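Local coordinates for putative glucosidase lplD, ALPHA-GALACTURONIDASE (Bacillus subtilis, PDB 3FEF), which hydrolyses alpha-1,4-linked galacturonides, releasing alpha-D-galacturonate, as an NAD- and manganese-dependent family 4 glycosidase that assembles into a homotetramer, at residues Trp18-Met23 / Arg317-Lys322; Glu50-His55 / Gln307-Leu312. All blocks are in the same frame, centred on the assembly; numbering follows the deposited sequence.

Interaction 1. Residues Trp18-Met23 / Arg317-Lys322; sequences WARSLM and RGVAEK
CG1 of Val-319 touches both Arg-20 and Met-23, and CG2 touches Met-23; the two partners sit one turn apart on helix 18-28, the first helix after strand 6-11 in the Rossmann-type NAD-binding domain. The tight part of the contact is confined to this one valine. Its CG1 lies 3.9 Å from CD of Arg-20. Val-319 CG2 comes within 3.9 Å of the backbone C of Met-23. The side chains of Met-23 (modelled as selenomethionine) and Val-319 cross at about a right angle. CB of Met-23 meets both methyls, CG1 and CG2 of Val-319, at 4.0 Å, and SE of Met-23, though the extended chain leads away, still lies 4.1 Å from Val-319 CG1. Arg-20 offers only its aliphatic part: the bend at chi2 (-61°) carries CD to the valine, and beyond it NE hydrogen-bonds Asn-49 OD1 and NH2 hydrogen-bonds Thr-309 OG1. With an alanine at Val-319 both methyls go, which would probably open a gap beside helix 18-28 and leave Arg-20 CD and Met-23 CB without their apolar partner.

The other side is loose. Ala-320, Glu-321 and Lys-322 are exposed and put no side chain on 18-23, although Ala-320 O reaches Ser-24 OG one residue further along the helix. Here the loop bends through an inverse gamma turn centred on Glu-321, with a weak bond of 2.8 Å from Lys-322 N to Ala-320 O.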
loop_
_atom_site.group_PDB
_atom_site.type_symbol
_atom_site.label_atom_id
_atom_site.label_comp_id
_atom_site.label_asym_id
_atom_site.label_seq_id
_atom_site.Cartn_x
_atom_site.Cartn_y
_atom_site.Cartn_z
ATOM N N TRP A 18 -9.003 15.560 -34.691
ATOM C CA TRP A 18 -7.621 15.228 -34.319
ATOM C C TRP A 18 -6.659 14.956 -35.479
ATOM O O TRP A 18 -5.537 15.436 -35.453
ATOM C CB TRP A 18 -7.590 14.065 -33.312
ATOM C CG TRP A 18 -8.261 14.446 -32.026
ATOM C CD1 TRP A 18 -9.498 14.059 -31.593
ATOM C CD2 TRP A 18 -7.745 15.340 -31.036
ATOM N NE1 TRP A 18 -9.769 14.643 -30.374
ATOM C CE2 TRP A 18 -8.707 15.432 -30.014
ATOM C CE3 TRP A 18 -6.545 16.046 -30.901
ATOM C CZ2 TRP A 18 -8.508 16.212 -28.871
ATOM C CZ3 TRP A 18 -6.350 16.824 -29.776
ATOM C CH2 TRP A 18 -7.328 16.905 -28.774
ATOM N N ALA A 19 -7.062 14.173 -36.475
ATOM C CA ALA A 19 -6.145 13.898 -37.601
ATOM C C ALA A 19 -5.664 15.181 -38.305
ATOM O O ALA A 19 -4.491 15.316 -38.626
ATOM C CB ALA A 19 -6.774 12.919 -38.616
ATOM N N ARG A 20 -6.580 16.112 -38.532
ATOM C CA ARG A 20 -6.274 17.395 -39.176
ATOM C C ARG A 20 -5.303 18.224 -38.340
ATOM O O ARG A 20 -4.301 18.737 -38.844
ATOM C CB ARG A 20 -7.555 18.210 -39.383
ATOM C CG ARG A 20 -8.488 17.639 -40.407
ATOM C CD ARG A 20 -7.824 17.568 -41.765
ATOM N NE ARG A 20 -8.570 16.661 -42.618
ATOM C CZ ARG A 20 -9.705 16.991 -43.220
ATOM N NH1 ARG A 20 -10.186 18.219 -43.073
ATOM N NH2 ARG A 20 -10.353 16.095 -43.968
ATOM N N SER A 21 -5.611 18.348 -37.061
ATOM C CA SER A 21 -4.743 19.041 -36.130
ATOM C C SER A 21 -3.343 18.410 -36.097
ATOM O O SER A 21 -2.327 19.103 -36.133
ATOM C CB SER A 21 -5.381 19.057 -34.744
ATOM O OG SER A 21 -4.440 18.615 -33.781
ATOM N N LEU A 22 -3.286 17.087 -36.059
ATOM C CA LEU A 22 -2.006 16.408 -36.166
ATOM C C LEU A 22 -1.285 16.789 -37.471
ATOM O O LEU A 22 -0.086 17.047 -37.479
ATOM C CB LEU A 22 -2.204 14.893 -36.089
ATOM C CG LEU A 22 -1.025 14.054 -36.572
ATOM C CD1 LEU A 22 0.090 14.048 -35.532
ATOM C CD2 LEU A 22 -1.464 12.628 -36.942
HETATM N N MSE A 23 -2.013 16.813 -38.578
HETATM C CA MSE A 23 -1.393 17.130 -39.868
HETATM C C MSE A 23 -0.784 18.531 -39.893
HETATM O O MSE A 23 0.359 18.717 -40.309
HETATM C CB MSE A 23 -2.404 16.978 -41.000
HETATM C CG MSE A 23 -2.798 15.547 -41.239
HETATM SE SE MSE A 23 -4.229 15.362 -42.564
HETATM C CE MSE A 23 -4.884 13.638 -41.940
ATOM N N ARG A 317 -5.725 21.532 -52.153
ATOM C CA ARG A 317 -4.976 22.134 -51.052
ATOM C C ARG A 317 -4.754 21.140 -49.903
ATOM O O ARG A 317 -5.466 20.139 -49.794
ATOM C CB ARG A 317 -5.700 23.380 -50.531
ATOM C CG ARG A 317 -5.728 24.512 -51.533
ATOM C CD ARG A 317 -6.910 25.421 -51.305
ATOM N NE ARG A 317 -6.701 26.288 -50.153
ATOM N N GLY A 318 -3.755 21.435 -49.070
ATOM C CA GLY A 318 -3.480 20.682 -47.842
ATOM C C GLY A 318 -4.048 21.412 -46.640
ATOM O O GLY A 318 -4.793 22.378 -46.798
ATOM N N VAL A 319 -3.722 20.955 -45.433
ATOM C CA VAL A 319 -4.214 21.627 -44.235
ATOM C C VAL A 319 -3.472 22.943 -44.044
ATOM O O VAL A 319 -2.415 23.160 -44.630
ATOM C CB VAL A 319 -4.024 20.769 -42.960
ATOM C CG1 VAL A 319 -4.694 19.417 -43.117
ATOM C CG2 VAL A 319 -2.546 20.603 -42.640
ATOM N N ALA A 320 -4.026 23.819 -43.214
ATOM C CA ALA A 320 -3.315 25.022 -42.792
ATOM C C ALA A 320 -1.985 24.665 -42.130
ATOM O O ALA A 320 -1.937 23.869 -41.185
ATOM C CB ALA A 320 -4.179 25.841 -41.828
ATOM N N GLU A 321 -0.907 25.251 -42.625
ATOM C CA GLU A 321 0.390 25.104 -41.991
ATOM C C GLU A 321 0.465 26.035 -40.794
ATOM O O GLU A 321 1.229 26.991 -40.791
ATOM C CB GLU A 321 1.523 25.404 -42.977
ATOM C CG GLU A 321 1.983 24.210 -43.805
ATOM C CD GLU A 321 3.216 24.542 -44.621
ATOM O OE1 GLU A 321 3.233 25.641 -45.217
ATOM O OE2 GLU A 321 4.168 23.725 -44.665
ATOM N N LYS A 322 -0.334 25.736 -39.773
ATOM C CA LYS A 322 -0.442 26.581 -38.593
ATOM C C LYS A 322 -0.550 25.723 -37.325
ATOM O O LYS A 322 -1.264 24.732 -37.307
ATOM C CB LYS A 322 -1.673 27.479 -38.720
ATOM C CG LYS A 322 -1.672 28.671 -37.784
ATOM C CD LYS A 322 -2.872 29.563 -38.044
ATOM C CE LYS A 322 -2.709 30.941 -37.399
ATOM N NZ LYS A 322 -3.218 30.997 -36.003
#

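Interaction 2. Residues Glu50-His55 / Gln307-Leu312; sequences EVIGNH and QETERL
Ile-52 meets Thr-309 and Leu-312 mainly through aliphatic carbon, and the flat groups lie around this interface rather than in it. Glu-308 CG sits over one face of the Arg-311 guanidinium, 3.8 Å from its plane and displaced from the centre, a contact within one helix. The amide of Asn-54 and the carboxylate of Glu-50 serve another neighbour: Asn-54 OD1 and Glu-50 OE1 accept hydrogen bonds from Tyr-63 N and Ala-65 N, tying the region 50-54 to strand 61-66. The motif is helix against helix: helix 43-53, which links strands 34-39 and 61-66 of the parallel Rossmann-type sheet, packs on helix 295-314 of the C-terminal part.

Ile-52 projects from the first helix between two residues spaced three apart on the second. With CG1 opposite the carbonyl carbon (chi1 -66°) and the chain nearly straight beyond it (chi2 162°), the end of the side chain reaches Thr-309, where Ile-52 CD1 lies 3.9 Å from Thr-309 CG2. The same Ile-52 CD1 is 4.1 Å from the backbone O of Thr-309. Nearer the root, Ile-52 CG1 sits 4.1 Å from CB of Leu-312. Both side chains cross that of Ile-52 at about a right angle.

Thr-309 divides its labour. A chi1 of -67° sets OG1 anti to the carbonyl carbon and leaves the methyl CG2 anti to the backbone N, facing the isoleucine, whereas OG1, buried with the residue, is hydrogen-bonded to Gln-16 OE1 and Lys-305 O. A salt bridge from Lys-48 NZ to Glu-310 OE2 joins the same two helices beside the apolar patch. Ile-52 O accepts a hydrogen bond from His-55 N at 3.1 Å.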
loop_
_atom_site.group_PDB
_atom_site.type_symbol
_atom_site.label_atom_id
_atom_site.label_comp_id
_atom_site.label_asym_id
_atom_site.label_seq_id
_atom_site.Cartn_x
_atom_site.Cartn_y
_atom_site.Cartn_z
ATOM N N GLU A 50 -5.698 11.219 -46.818
ATOM C CA GLU A 50 -4.432 10.871 -47.437
ATOM C C GLU A 50 -4.081 11.890 -48.518
ATOM O O GLU A 50 -2.930 12.292 -48.650
ATOM C CB GLU A 50 -4.481 9.466 -48.019
ATOM C CG GLU A 50 -3.299 9.143 -48.876
ATOM C CD GLU A 50 -3.642 8.138 -49.951
ATOM O OE1 GLU A 50 -3.728 6.923 -49.642
ATOM O OE2 GLU A 50 -3.826 8.572 -51.109
ATOM N N VAL A 51 -5.081 12.314 -49.286
ATOM C CA VAL A 51 -4.850 13.255 -50.383
ATOM C C VAL A 51 -4.574 14.661 -49.842
ATOM O O VAL A 51 -3.655 15.337 -50.282
ATOM C CB VAL A 51 -6.055 13.291 -51.371
ATOM C CG1 VAL A 51 -5.880 14.392 -52.410
ATOM C CG2 VAL A 51 -6.237 11.937 -52.045
ATOM N N ILE A 52 -5.379 15.106 -48.886
ATOM C CA ILE A 52 -5.098 16.368 -48.214
ATOM C C ILE A 52 -3.732 16.327 -47.512
ATOM O O ILE A 52 -2.960 17.279 -47.562
ATOM C CB ILE A 52 -6.188 16.678 -47.199
ATOM C CG1 ILE A 52 -7.522 16.922 -47.922
ATOM C CG2 ILE A 52 -5.787 17.846 -46.320
ATOM C CD1 ILE A 52 -8.741 16.818 -47.006
ATOM N N GLY A 53 -3.414 15.206 -46.882
ATOM C CA GLY A 53 -2.141 15.102 -46.179
ATOM C C GLY A 53 -0.931 15.259 -47.088
ATOM O O GLY A 53 0.040 15.963 -46.752
ATOM N N ASN A 54 -0.991 14.590 -48.235
ATOM C CA ASN A 54 0.090 14.628 -49.213
ATOM C C ASN A 54 0.155 15.951 -49.986
ATOM O O ASN A 54 1.031 16.143 -50.815
ATOM C CB ASN A 54 0.002 13.426 -50.163
ATOM C CG ASN A 54 0.422 12.140 -49.495
ATOM O OD1 ASN A 54 1.282 12.147 -48.615
ATOM N ND2 ASN A 54 -0.179 11.027 -49.899
ATOM N N HIS A 55 -0.775 16.853 -49.708
ATOM C CA HIS A 55 -0.707 18.214 -50.233
ATOM C C HIS A 55 -0.252 19.178 -49.146
ATOM O O HIS A 55 -0.265 20.384 -49.350
ATOM C CB HIS A 55 -2.081 18.696 -50.715
ATOM C CG HIS A 55 -2.527 18.109 -52.017
ATOM N ND1 HIS A 55 -1.657 17.829 -53.049
ATOM C CD2 HIS A 55 -3.761 17.792 -52.470
ATOM C CE1 HIS A 55 -2.334 17.343 -54.073
ATOM N NE2 HIS A 55 -3.614 17.313 -53.748
ATOM N N GLN A 307 -18.025 19.065 -46.089
ATOM C CA GLN A 307 -17.982 20.011 -47.200
ATOM C C GLN A 307 -16.620 20.654 -47.297
ATOM O O GLN A 307 -16.052 20.749 -48.380
ATOM C CB GLN A 307 -19.050 21.093 -47.036
ATOM C CG GLN A 307 -20.453 20.550 -47.102
ATOM C CD GLN A 307 -21.499 21.607 -46.796
ATOM O OE1 GLN A 307 -21.536 22.665 -47.433
ATOM N NE2 GLN A 307 -22.357 21.326 -45.818
ATOM N N GLU A 308 -16.100 21.100 -46.157
ATOM C CA GLU A 308 -14.762 21.666 -46.117
ATOM C C GLU A 308 -13.739 20.677 -46.676
ATOM O O GLU A 308 -12.883 21.039 -47.494
ATOM C CB GLU A 308 -14.370 22.093 -44.701
ATOM C CG GLU A 308 -13.284 23.165 -44.711
ATOM C CD GLU A 308 -12.268 23.026 -43.583
ATOM O OE1 GLU A 308 -12.531 22.286 -42.602
ATOM O OE2 GLU A 308 -11.191 23.669 -43.685
ATOM N N THR A 309 -13.832 19.427 -46.242
ATOM C CA THR A 309 -12.955 18.384 -46.773
ATOM C C THR A 309 -13.035 18.274 -48.309
ATOM O O THR A 309 -12.010 18.157 -48.989
ATOM C CB THR A 309 -13.283 17.015 -46.178
ATOM O OG1 THR A 309 -12.954 17.002 -44.776
ATOM C CG2 THR A 309 -12.512 15.916 -46.930
ATOM N N GLU A 310 -14.245 18.293 -48.856
ATOM C CA GLU A 310 -14.392 18.193 -50.309
ATOM C C GLU A 310 -13.798 19.424 -50.990
ATOM O O GLU A 310 -13.300 19.351 -52.111
ATOM C CB GLU A 310 -15.860 17.995 -50.712
ATOM C CG GLU A 310 -16.449 16.642 -50.297
ATOM C CD GLU A 310 -15.574 15.462 -50.722
ATOM O OE1 GLU A 310 -15.173 15.396 -51.914
ATOM O OE2 GLU A 310 -15.288 14.593 -49.859
ATOM N N ARG A 311 -13.837 20.552 -50.287
ATOM C CA ARG A 311 -13.281 21.800 -50.787
ATOM C C ARG A 311 -11.786 21.650 -51.014
ATOM O O ARG A 311 -11.284 21.875 -52.119
ATOM C CB ARG A 311 -13.538 22.917 -49.783
ATOM C CG ARG A 311 -13.839 24.273 -50.403
ATOM C CD ARG A 311 -14.083 25.313 -49.312
ATOM N NE ARG A 311 -12.851 25.591 -48.568
ATOM C CZ ARG A 311 -12.804 26.130 -47.352
ATOM N NH1 ARG A 311 -13.929 26.450 -46.717
ATOM N NH2 ARG A 311 -11.629 26.342 -46.765
ATOM N N LEU A 312 -11.076 21.257 -49.959
ATOM C CA LEU A 312 -9.641 21.058 -50.047
ATOM C C LEU A 312 -9.293 20.042 -51.135
ATOM O O LEU A 312 -8.313 20.205 -51.842
ATOM C CB LEU A 312 -9.060 20.633 -48.694
ATOM C CG LEU A 312 -9.302 21.593 -47.519
ATOM C CD1 LEU A 312 -8.963 20.939 -46.175
ATOM C CD2 LEU A 312 -8.539 22.901 -47.688
#

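In the fold
The two contacts lie about 9 Å apart, centre to centre, on the same side of the chain's centre. Along the sequence the order is 18-23, 50-55, 307-312, 317-322, so interaction 2 is nested within the loop closed by interaction 1. Consecutive helices 18-28 and 43-53 of the NAD-binding domain thus receive helix 295-314 and the loop that follows it. The contacts are directly joined: besides the bond of Arg-20 to helix 295-314, Ile-52 packs on Val-319. Within the C-terminal part, Arg-317 N lies 2.9 Å from Leu-312 O, a probable hydrogen bond linking that helix to its loop. Together they fasten this part to the Rossmann-type domain, away from the metal-binding Cys-169 and His-206.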